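Local coordinates for protein aminoglycoside N(3)-acetyltransferase (Streptomyces griseus, PDB 7LAP) that probably transfers an acetyl group to the 3-amino group of aminoglycoside antibiotics, a modification that confers drug resistance, at residues Trp81-Pro86 against Thr111-His116; Ser134-Val139 against Val205-Pro210. One frame throughout, in Å; residues are numbered along the deposited sequence.

Interaction 1 of 2, residues Trp81-Pro86 against Thr111-His116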
loop_
_atom_site.group_PDB
_atom_site.type_symbol
_atom_site.label_atom_id
_atom_site.label_comp_id
_atom_site.label_asym_id
_atom_site.label_seq_id
_atom_site.Cartn_x
_atom_site.Cartn_y
_atom_site.Cartn_z
ATOM N N TRP B 81 8.520 -7.043 5.958
ATOM C CA TRP B 81 8.093 -7.697 4.714
ATOM C C TRP B 81 6.720 -8.327 4.927
ATOM O O TRP B 81 6.605 -9.311 5.668
ATOM C CB TRP B 81 9.099 -8.759 4.292
ATOM C CG TRP B 81 8.812 -9.461 3.012
ATOM C CD1 TRP B 81 7.924 -9.071 2.018
ATOM C CD2 TRP B 81 9.381 -10.701 2.579
ATOM N NE1 TRP B 81 7.913 -10.004 1.012
ATOM C CE2 TRP B 81 8.806 -11.009 1.324
ATOM C CE3 TRP B 81 10.355 -11.565 3.113
ATOM C CZ2 TRP B 81 9.172 -12.149 0.591
ATOM C CZ3 TRP B 81 10.697 -12.719 2.392
ATOM C CH2 TRP B 81 10.108 -12.998 1.147
ATOM N N ASN B 82 5.683 -7.762 4.284
ATOM C CA ASN B 82 4.318 -8.233 4.526
ATOM C C ASN B 82 4.116 -9.667 4.085
ATOM O O ASN B 82 3.339 -10.401 4.697
ATOM C CB ASN B 82 3.285 -7.366 3.809
ATOM C CG ASN B 82 1.899 -7.572 4.368
ATOM O OD1 ASN B 82 1.607 -7.138 5.480
ATOM N ND2 ASN B 82 1.054 -8.286 3.633
ATOM N N ASP B 83 4.766 -10.081 3.012
ATOM C CA ASP B 83 4.471 -11.381 2.414
ATOM C C ASP B 83 5.606 -12.380 2.614
ATOM O O ASP B 83 5.829 -13.246 1.768
ATOM C CB ASP B 83 4.154 -11.173 0.939
ATOM C CG ASP B 83 3.005 -10.189 0.773
ATOM O OD1 ASP B 83 1.944 -10.502 1.307
ATOM O OD2 ASP B 83 3.184 -9.080 0.228
ATOM N N ALA B 84 6.324 -12.265 3.732
ATOM C CA ALA B 84 7.344 -13.249 4.082
ATOM C C ALA B 84 6.689 -14.591 4.381
ATOM O O ALA B 84 5.545 -14.633 4.814
ATOM C CB ALA B 84 8.121 -12.781 5.306
ATOM N N PRO B 85 7.384 -15.706 4.152
ATOM C CA PRO B 85 6.880 -16.979 4.643
ATOM C C PRO B 85 6.796 -16.936 6.157
ATOM O O PRO B 85 7.636 -16.303 6.811
ATOM C CB PRO B 85 7.930 -18.000 4.163
ATOM C CG PRO B 85 9.190 -17.218 4.071
ATOM C CD PRO B 85 8.741 -15.842 3.578
ATOM N N PRO B 86 5.775 -17.544 6.750
ATOM C CA PRO B 86 5.667 -17.528 8.216
ATOM C C PRO B 86 6.860 -18.227 8.864
ATOM O O PRO B 86 7.454 -19.134 8.283
ATOM C CB PRO B 86 4.361 -18.286 8.482
ATOM C CG PRO B 86 4.192 -19.187 7.268
ATOM C CD PRO B 86 4.759 -18.394 6.111
ATOM N N THR B 111 10.688 -3.963 -4.290
ATOM C CA THR B 111 9.277 -4.236 -4.524
ATOM C C THR B 111 8.544 -4.922 -3.377
ATOM O O THR B 111 7.315 -4.814 -3.318
ATOM C CB THR B 111 9.099 -5.096 -5.795
ATOM O OG1 THR B 111 9.791 -6.336 -5.627
ATOM C CG2 THR B 111 9.654 -4.370 -7.042
ATOM N N SER B 112 9.232 -5.655 -2.496
ATOM C CA SER B 112 8.529 -6.318 -1.399
ATOM C C SER B 112 7.864 -5.294 -0.503
ATOM O O SER B 112 8.524 -4.371 -0.007
ATOM C CB SER B 112 9.483 -7.169 -0.561
ATOM O OG SER B 112 10.100 -8.113 -1.376
ATOM N N GLU B 113 6.555 -5.456 -0.288
ATOM C CA GLU B 113 5.821 -4.465 0.486
ATOM C C GLU B 113 6.153 -4.559 1.953
ATOM O O GLU B 113 6.431 -5.641 2.491
ATOM C CB GLU B 113 4.316 -4.613 0.298
ATOM C CG GLU B 113 3.960 -4.585 -1.135
ATOM C CD GLU B 113 2.629 -5.208 -1.413
ATOM O OE1 GLU B 113 1.724 -5.105 -0.542
ATOM O OE2 GLU B 113 2.511 -5.818 -2.502
ATOM N N ALA B 114 6.113 -3.396 2.596
ATOM C CA ALA B 114 6.252 -3.322 4.036
ATOM C C ALA B 114 5.084 -4.032 4.708
ATOM O O ALA B 114 4.062 -4.319 4.088
ATOM C CB ALA B 114 6.309 -1.875 4.502
ATOM N N GLU B 115 5.270 -4.359 5.985
ATOM C CA GLU B 115 4.200 -4.972 6.756
ATOM C C GLU B 115 3.009 -4.026 6.836
ATOM O O GLU B 115 3.168 -2.844 7.147
ATOM C CB GLU B 115 4.695 -5.325 8.159
ATOM C CG GLU B 115 5.074 -6.804 8.310
ATOM C CD GLU B 115 6.198 -7.050 9.303
ATOM O OE1 GLU B 115 6.125 -6.524 10.434
ATOM O OE2 GLU B 115 7.150 -7.791 8.972
ATOM N N HIS B 116 1.804 -4.564 6.599
ATOM C CA HIS B 116 0.605 -3.729 6.581
ATOM C C HIS B 116 0.336 -3.083 7.930
ATOM O O HIS B 116 -0.205 -1.967 7.992
ATOM C CB HIS B 116 -0.597 -4.554 6.155
ATOM C CG HIS B 116 -0.563 -4.953 4.717
ATOM N ND1 HIS B 116 0.458 -4.575 3.864
ATOM C CD2 HIS B 116 -1.424 -5.692 3.977
ATOM C CE1 HIS B 116 0.225 -5.067 2.662
ATOM N NE2 HIS B 116 -0.913 -5.744 2.703
HETATM O O HOH W 1 5.368 -8.091 -1.272
#
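Asn82 N donates to Glu113 O at 2.9 Å in a nearly straight bond (171° at the hydrogen), and that carbonyl also receives a CA-H...O contact from Trp81. A second bond runs the other way, from His116 N to Asn82 OD1 at 2.8 Å, the donor sitting above the amide's carbonyl plane. Chi1 of -163° turns Asn82 CG anti to its own N, and the amide stacks on one imidazole face of His116, planes 16° apart, with OD1 3.2 Å from His116 CG. A weak bond from Asn82 ND2 to Asp83 OD1 gives the amide another polar partner. Trp81 meets Ser112 through the pyrrole side of its indole, CD1 lying 3.6 Å from Ser112 CB.

Water 1 joins Asp83 OD2 to Glu113 N. The two carboxylates come close, Asp83 OD2 to Glu113 OE1 being 4.3 Å, but both form salt bridges with Arg120 of the second subunit, which probably offsets their repulsion.

The type I turn at Trp81-Ala84 follows strand 74-78 and meets the loop that leads into helix 120-126. Arg120 and Pro58 of the second subunit pack against the same joint, and Trp81 packs on Pro210 of strand 204-213.

Interaction 2 of 2, residues Ser134-Val139 against Val205-Pro210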
loop_
_atom_site.group_PDB
_atom_site.type_symbol
_atom_site.label_atom_id
_atom_site.label_comp_id
_atom_site.label_asym_id
_atom_site.label_seq_id
_atom_site.Cartn_x
_atom_site.Cartn_y
_atom_site.Cartn_z
ATOM N N SER B 134 16.693 -1.210 3.652
ATOM C CA SER B 134 17.765 -2.118 4.065
ATOM C C SER B 134 17.467 -3.538 3.574
ATOM O O SER B 134 16.367 -3.853 3.126
ATOM C CB SER B 134 17.985 -2.059 5.586
ATOM O OG SER B 134 17.082 -2.868 6.314
ATOM N N ARG B 135 18.476 -4.393 3.622
ATOM C CA ARG B 135 18.405 -5.643 2.886
ATOM C C ARG B 135 17.762 -6.763 3.679
ATOM O O ARG B 135 17.548 -7.854 3.127
ATOM C CB ARG B 135 19.818 -6.055 2.438
ATOM C CG ARG B 135 20.709 -6.407 3.599
ATOM C CD ARG B 135 22.166 -6.755 3.192
ATOM N NE ARG B 135 22.896 -7.284 4.339
ATOM C CZ ARG B 135 24.079 -7.902 4.282
ATOM N NH1 ARG B 135 24.704 -8.072 3.115
ATOM N NH2 ARG B 135 24.631 -8.362 5.402
ATOM N N HIS B 136 17.432 -6.534 4.949
ATOM C CA HIS B 136 16.998 -7.653 5.774
ATOM C C HIS B 136 15.580 -8.079 5.400
ATOM O O HIS B 136 14.706 -7.227 5.287
ATOM C CB HIS B 136 17.033 -7.290 7.257
ATOM C CG HIS B 136 17.179 -8.491 8.132
ATOM N ND1 HIS B 136 16.110 -9.294 8.480
ATOM C CD2 HIS B 136 18.281 -9.080 8.647
ATOM C CE1 HIS B 136 16.552 -10.311 9.200
ATOM N NE2 HIS B 136 17.864 -10.198 9.324
ATOM N N PRO B 137 15.319 -9.386 5.239
ATOM C CA PRO B 137 13.972 -9.830 4.831
ATOM C C PRO B 137 12.956 -9.793 5.930
ATOM O O PRO B 137 11.758 -9.774 5.633
ATOM C CB PRO B 137 14.188 -11.288 4.401
ATOM C CG PRO B 137 15.419 -11.738 5.226
ATOM C CD PRO B 137 16.300 -10.492 5.254
ATOM N N ASP B 138 13.374 -9.824 7.186
ATOM C CA ASP B 138 12.411 -9.813 8.265
ATOM C C ASP B 138 12.213 -8.442 8.904
ATOM O O ASP B 138 11.082 -8.096 9.259
ATOM C CB ASP B 138 12.820 -10.817 9.335
ATOM C CG ASP B 138 11.701 -11.086 10.291
ATOM O OD1 ASP B 138 10.622 -11.490 9.825
ATOM O OD2 ASP B 138 11.887 -10.893 11.499
ATOM N N VAL B 139 13.271 -7.642 9.074
ATOM C CA VAL B 139 13.140 -6.402 9.833
ATOM C C VAL B 139 13.806 -5.242 9.105
ATOM O O VAL B 139 14.434 -4.383 9.738
ATOM C CB VAL B 139 13.704 -6.559 11.257
ATOM C CG1 VAL B 139 12.792 -7.493 12.081
ATOM C CG2 VAL B 139 15.168 -7.080 11.225
ATOM N N VAL B 205 15.008 -16.446 18.388
ATOM C CA VAL B 205 14.260 -17.108 17.330
ATOM C C VAL B 205 15.223 -17.512 16.231
ATOM O O VAL B 205 16.269 -16.885 16.027
ATOM C CB VAL B 205 13.129 -16.215 16.761
ATOM C CG1 VAL B 205 12.038 -16.060 17.789
ATOM C CG2 VAL B 205 13.666 -14.843 16.344
ATOM N N THR B 206 14.877 -18.600 15.547
ATOM C CA THR B 206 15.555 -19.050 14.341
ATOM C C THR B 206 14.485 -19.295 13.295
ATOM O O THR B 206 13.481 -19.957 13.582
ATOM C CB THR B 206 16.351 -20.328 14.587
ATOM O OG1 THR B 206 17.426 -20.055 15.483
ATOM C CG2 THR B 206 16.915 -20.854 13.289
ATOM N N TYR B 207 14.670 -18.729 12.107
ATOM C CA TYR B 207 13.712 -18.899 11.026
ATOM C C TYR B 207 14.491 -18.887 9.721
ATOM O O TYR B 207 15.683 -18.569 9.686
ATOM C CB TYR B 207 12.615 -17.812 11.062
ATOM C CG TYR B 207 13.196 -16.430 11.021
ATOM C CD1 TYR B 207 13.570 -15.779 12.191
ATOM C CD2 TYR B 207 13.423 -15.789 9.803
ATOM C CE1 TYR B 207 14.135 -14.514 12.149
ATOM C CE2 TYR B 207 13.980 -14.535 9.751
ATOM C CZ TYR B 207 14.328 -13.902 10.923
ATOM O OH TYR B 207 14.899 -12.669 10.854
ATOM N N GLU B 208 13.829 -19.259 8.647
ATOM C CA GLU B 208 14.455 -19.187 7.341
ATOM C C GLU B 208 13.628 -18.282 6.454
ATOM O O GLU B 208 12.422 -18.165 6.629
ATOM C CB GLU B 208 14.587 -20.556 6.714
ATOM C CG GLU B 208 15.194 -21.542 7.665
ATOM C CD GLU B 208 15.036 -22.950 7.183
ATOM O OE1 GLU B 208 15.512 -23.239 6.067
ATOM O OE2 GLU B 208 14.424 -23.759 7.909
ATOM N N GLN B 209 14.289 -17.616 5.518
ATOM C CA GLN B 209 13.566 -16.749 4.607
ATOM C C GLN B 209 14.369 -16.674 3.325
ATOM O O GLN B 209 15.604 -16.752 3.363
ATOM C CB GLN B 209 13.338 -15.355 5.209
ATOM C CG GLN B 209 11.979 -15.242 5.946
ATOM C CD GLN B 209 11.826 -13.943 6.679
ATOM O OE1 GLN B 209 12.559 -12.994 6.424
ATOM N NE2 GLN B 209 10.863 -13.876 7.582
ATOM N N PRO B 210 13.702 -16.580 2.178
ATOM C CA PRO B 210 14.421 -16.528 0.904
ATOM C C PRO B 210 14.914 -15.114 0.631
ATOM O O PRO B 210 14.152 -14.141 0.713
ATOM C CB PRO B 210 13.365 -16.965 -0.115
ATOM C CG PRO B 210 12.070 -16.565 0.511
ATOM C CD PRO B 210 12.238 -16.669 2.001
HETATM O O HOH W 2 14.416 -10.857 12.580
#
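Gln209 and Asp138 share the direct hydrogen bond of this contact, NE2 to OD1 at 3.3 Å with 161° at the hydrogen. OD1 lies near the plane of the Gln209 amide, but NE2 meets it from above the carboxylate plane, the two flat groups being 55° apart. The other carboxylate oxygen, Asp138 OD2, is hydrogen-bonded to Tyr87 OH and to water 2, which also makes a short, doubtful approach to Tyr207 OH. The carboxylate thus has a tyrosine hydroxyl, a water and a side-chain amide as partners.

The remaining contacts are van der Waals. Tyr207 CG sits between its backbone N and carbonyl carbon (chi1 56°), and the side chain meets His136 tip to tip, with Tyr207 OH in the plane of the imidazole at its edge, 3.3 Å from His136 CE1. The hydroxyl also touches Asp138 CB at 3.2 Å. On the other branch of the amide, Gln209 OE1 rests 3.1 Å from Pro137 CB.

Within the loop, Asp138 N donates to His136 ND1 at 3.1 Å, and Val139 N adds a weak bond to the same atom. With NE2 bonded to Trp157 O, the imidazole is held at both nitrogens. Pro137 CD and Val139 CG2 lie over opposite faces toward the rim, which probably limits how the ring can turn.

The loop connects strands 132-133 and 141-145 at one margin of the mixed sheet. Facing it, Tyr207 and Gln209 project from strand 204-213 of the two-stranded antiparallel sheet, whose partner strand 216-225 brings Phe222 against His136, Pro137 and Tyr207.

Overall arrangement
From the N terminus, the chain leaves strand 74-78 into residues 81-86, passes through helix 94-103 and returns at 111-116, where interaction 1 closes a loop with 24 residues between its segments. After helix 120-126 and strand 132-133 it enters 134-139, and interaction 2 closes a longer loop, 65 residues between, on reaching strand 204-213. The contacts follow in series, neither nested nor crossed, yet their centres are 11 Å apart and they touch: Trp81 CB lies 3.1 Å from Pro137 O, and Pro85 packs on Gln209 and Pro210. Together they join loops of the mixed sheet, the two-stranded sheet and a surface facing the second subunit.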